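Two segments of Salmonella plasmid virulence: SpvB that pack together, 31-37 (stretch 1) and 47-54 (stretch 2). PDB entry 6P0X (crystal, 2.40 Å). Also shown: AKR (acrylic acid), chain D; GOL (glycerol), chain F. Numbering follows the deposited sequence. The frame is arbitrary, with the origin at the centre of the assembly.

Stretch 1 31-37: ALALHYS
Stretch 2 47-54: VGWSCATM

Two extended segments of one chain run in roughly opposite directions, 148° apart end to end, and bury 566 Å² between them. Their register pairs Leu-34 with Cys-51, His-35 with Ser-50, Tyr-36 with Trp-49 and Ser-37 with Gly-48, at CA-CA distances of 4.9, 5.4, 4.5 and 5.2 Å. His-35 (phi/psi -122/139) and Ser-50 (-153/149) form an antiparallel hydrogen-bonded pair: His-35 N donates to Ser-50 O, and Ser-50 N to His-35 O, both at 2.9 Å. Two residues along, Ser-37 N donates to Gly-48 O, also at 2.9 Å. Between these links lies the non-hydrogen-bonded pair of Tyr-36 (-110/132) and Trp-49 (-100/147), where CA-H...O contacts accompany the close approach of the backbones: Trp-49 CA lies 3.3 Å from His-35 O, and Tyr-36 CA 3.4 Å from Gly-48 O.

Trp-49 has the largest covered area, 90 Å². Its side chain and that of Tyr-36 share one face of the sheet, while those of His-35 (chi1 m, chi2 -57°) and Ser-50 (chi1 p) occupy the other; both are polar, and His-35 ND1 is hydrogen-bonded elsewhere in the structure. With chi1 m (-73°) and chi2 93°, the indole brings its end nearer the first stretch. Tyr-36 CB lies over the face of the Trp-49 six-membered ring, 3.5 Å from its centroid and 4° off the normal, a CH-pi contact; chi1 t (176°) and chi2 80° then place the phenol. The Tyr-36 ring meets the five-membered ring of Trp-49 obliquely, with centroids 4.9 Å apart and planes at 51°. A broad, flat indole suits this place because it can receive Tyr-36 on its face and still reach Leu-34, whose CB lies 3.8 Å from Trp-49 CE3.

Gly-48 leaves room for the phenol: an ideal CB on Gly-48 would stand 2.6 Å from Tyr-36 CE1, a clash. Its phi/psi of 89/-27 would also jam a CB against the preceding carbonyl, so glycine is called for twice over.

Cys-51 has the next largest covered area, 68 Å², just ahead of Tyr-36 at 67 Å². Extended at -151/92 with chi1 t (176°), it points toward the first stretch. Leu-34 (m, t) brings CD2 to 3.6 Å from Cys-51 CB, and Leu-32 (m, t) places CB 4.1 Å from Cys-51 SG, so both leucines make apolar contacts with the buried cysteine.

Alongside, a glycerol, probably from the crystallisation liquor, links Ala-33 and Ala-52: Ala-52 N donates to glycerol O1 at 3.1 Å, glycerol O2 donates to Ala-52 O at 3.1 Å, and Ala-33 N makes a weak hydrogen bond to glycerol O3 at 3.2 Å.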

# COMPACT_ATOMS: atom_id res chain seq x y z
N ALA A 31 -3.24 0.55 11.69
CA ALA A 31 -2.32 -0.07 12.64
C ALA A 31 -1.05 -0.42 11.88
O ALA A 31 -0.92 -1.52 11.32
CB ALA A 31 -2.95 -1.29 13.30
N LEU A 32 -0.11 0.51 11.85
CA LEU A 32 1.15 0.34 11.15
C LEU A 32 2.30 0.70 12.08
O LEU A 32 2.18 1.61 12.91
CB LEU A 32 1.24 1.20 9.89
CG LEU A 32 0.37 0.82 8.70
CD1 LEU A 32 0.53 1.85 7.59
CD2 LEU A 32 0.74 -0.58 8.20
N ALA A 33 3.41 -0.01 11.93
CA ALA A 33 4.60 0.26 12.72
C ALA A 33 5.82 -0.18 11.93
O ALA A 33 5.72 -0.97 10.99
CB ALA A 33 4.55 -0.46 14.07
N LEU A 34 6.97 0.36 12.31
CA LEU A 34 8.23 -0.07 11.72
C LEU A 34 8.73 -1.30 12.48
O LEU A 34 8.74 -1.31 13.72
CB LEU A 34 9.26 1.06 11.78
CG LEU A 34 9.18 2.00 10.57
CD1 LEU A 34 9.93 3.30 10.82
CD2 LEU A 34 9.75 1.28 9.35
N HIS A 35 9.12 -2.33 11.75
CA HIS A 35 9.59 -3.57 12.35
C HIS A 35 11.01 -3.85 11.87
O HIS A 35 11.32 -3.65 10.69
CB HIS A 35 8.67 -4.74 12.00
CG HIS A 35 7.31 -4.63 12.60
ND1 HIS A 35 7.10 -4.50 13.96
CD2 HIS A 35 6.08 -4.62 12.03
CE1 HIS A 35 5.81 -4.43 14.20
NE2 HIS A 35 5.16 -4.50 13.05
N TYR A 36 11.86 -4.31 12.78
CA TYR A 36 13.22 -4.70 12.44
C TYR A 36 13.38 -6.21 12.55
O TYR A 36 12.98 -6.81 13.55
CB TYR A 36 14.24 -4.01 13.35
CG TYR A 36 15.66 -4.46 13.09
CD1 TYR A 36 16.38 -3.93 12.03
CD2 TYR A 36 16.27 -5.41 13.89
CE1 TYR A 36 17.68 -4.33 11.78
CE2 TYR A 36 17.57 -5.83 13.65
CZ TYR A 36 18.27 -5.28 12.59
OH TYR A 36 19.57 -5.67 12.33
N SER A 37 13.97 -6.81 11.52
CA SER A 37 14.33 -8.22 11.53
C SER A 37 15.77 -8.34 11.06
O SER A 37 16.13 -7.80 10.01
CB SER A 37 13.40 -9.04 10.62
OG SER A 37 13.75 -10.41 10.64
N VAL A 47 18.17 -1.60 5.10
CA VAL A 47 18.32 -3.01 5.42
C VAL A 47 17.69 -3.30 6.77
O VAL A 47 17.90 -2.57 7.75
CB VAL A 47 19.80 -3.41 5.39
CG1 VAL A 47 19.99 -4.83 5.91
CG2 VAL A 47 20.34 -3.29 3.97
N GLY A 48 16.90 -4.38 6.84
CA GLY A 48 16.39 -4.90 8.09
C GLY A 48 15.07 -4.32 8.56
O GLY A 48 14.34 -4.99 9.29
N TRP A 49 14.75 -3.09 8.18
CA TRP A 49 13.52 -2.44 8.61
C TRP A 49 12.46 -2.52 7.52
O TRP A 49 12.77 -2.48 6.33
CB TRP A 49 13.76 -0.98 8.99
CG TRP A 49 14.48 -0.79 10.27
CD1 TRP A 49 15.83 -0.64 10.45
CD2 TRP A 49 13.90 -0.70 11.58
NE1 TRP A 49 16.12 -0.48 11.78
CE2 TRP A 49 14.95 -0.51 12.50
CE3 TRP A 49 12.59 -0.77 12.06
CZ2 TRP A 49 14.74 -0.39 13.87
CZ3 TRP A 49 12.37 -0.65 13.43
CH2 TRP A 49 13.44 -0.46 14.31
N SER A 50 11.20 -2.62 7.94
CA SER A 50 10.10 -2.69 7.00
C SER A 50 8.83 -2.14 7.64
O SER A 50 8.63 -2.24 8.85
CB SER A 50 9.85 -4.13 6.53
OG SER A 50 9.57 -4.97 7.63
N CYS A 51 7.98 -1.56 6.79
CA CYS A 51 6.64 -1.12 7.18
C CYS A 51 5.79 -1.20 5.91
O CYS A 51 5.76 -0.26 5.11
CB CYS A 51 6.64 0.29 7.76
SG CYS A 51 4.98 0.91 8.13
N ALA A 52 5.15 -2.34 5.72
CA ALA A 52 4.38 -2.61 4.52
C ALA A 52 2.90 -2.75 4.85
O ALA A 52 2.53 -3.17 5.95
CB ALA A 52 4.88 -3.88 3.82
N THR A 53 2.06 -2.38 3.89
CA THR A 53 0.63 -2.54 4.04
C THR A 53 0.21 -3.93 3.58
O THR A 53 0.97 -4.66 2.93
CB THR A 53 -0.12 -1.47 3.25
OG1 THR A 53 0.19 -1.59 1.85
CG2 THR A 53 0.25 -0.07 3.73
N MET A 54 -1.02 -4.31 3.93
CA MET A 54 -1.56 -5.59 3.53
C MET A 54 -1.66 -5.68 2.01
O MET A 54 -1.88 -4.67 1.32
CB MET A 54 -2.93 -5.80 4.16
CG MET A 54 -3.59 -7.12 3.84
SD MET A 54 -5.08 -7.37 4.82
CE MET A 54 -6.17 -6.16 4.06
CA AKR D . 4.13 -0.78 -0.86
CB AKR D . 4.95 -1.43 -1.65
C AKR D . 3.96 -1.22 0.59
O AKR D . 3.31 -2.27 0.85
OXT AKR D . 4.47 -0.54 1.51
C1 GOL F . 4.45 -4.50 8.41
O1 GOL F . 5.79 -4.27 8.06
C2 GOL F . 4.04 -3.35 9.38
O2 GOL F . 3.63 -2.22 8.69
C3 GOL F . 2.90 -3.95 10.25
O3 GOL F . 2.51 -2.94 11.12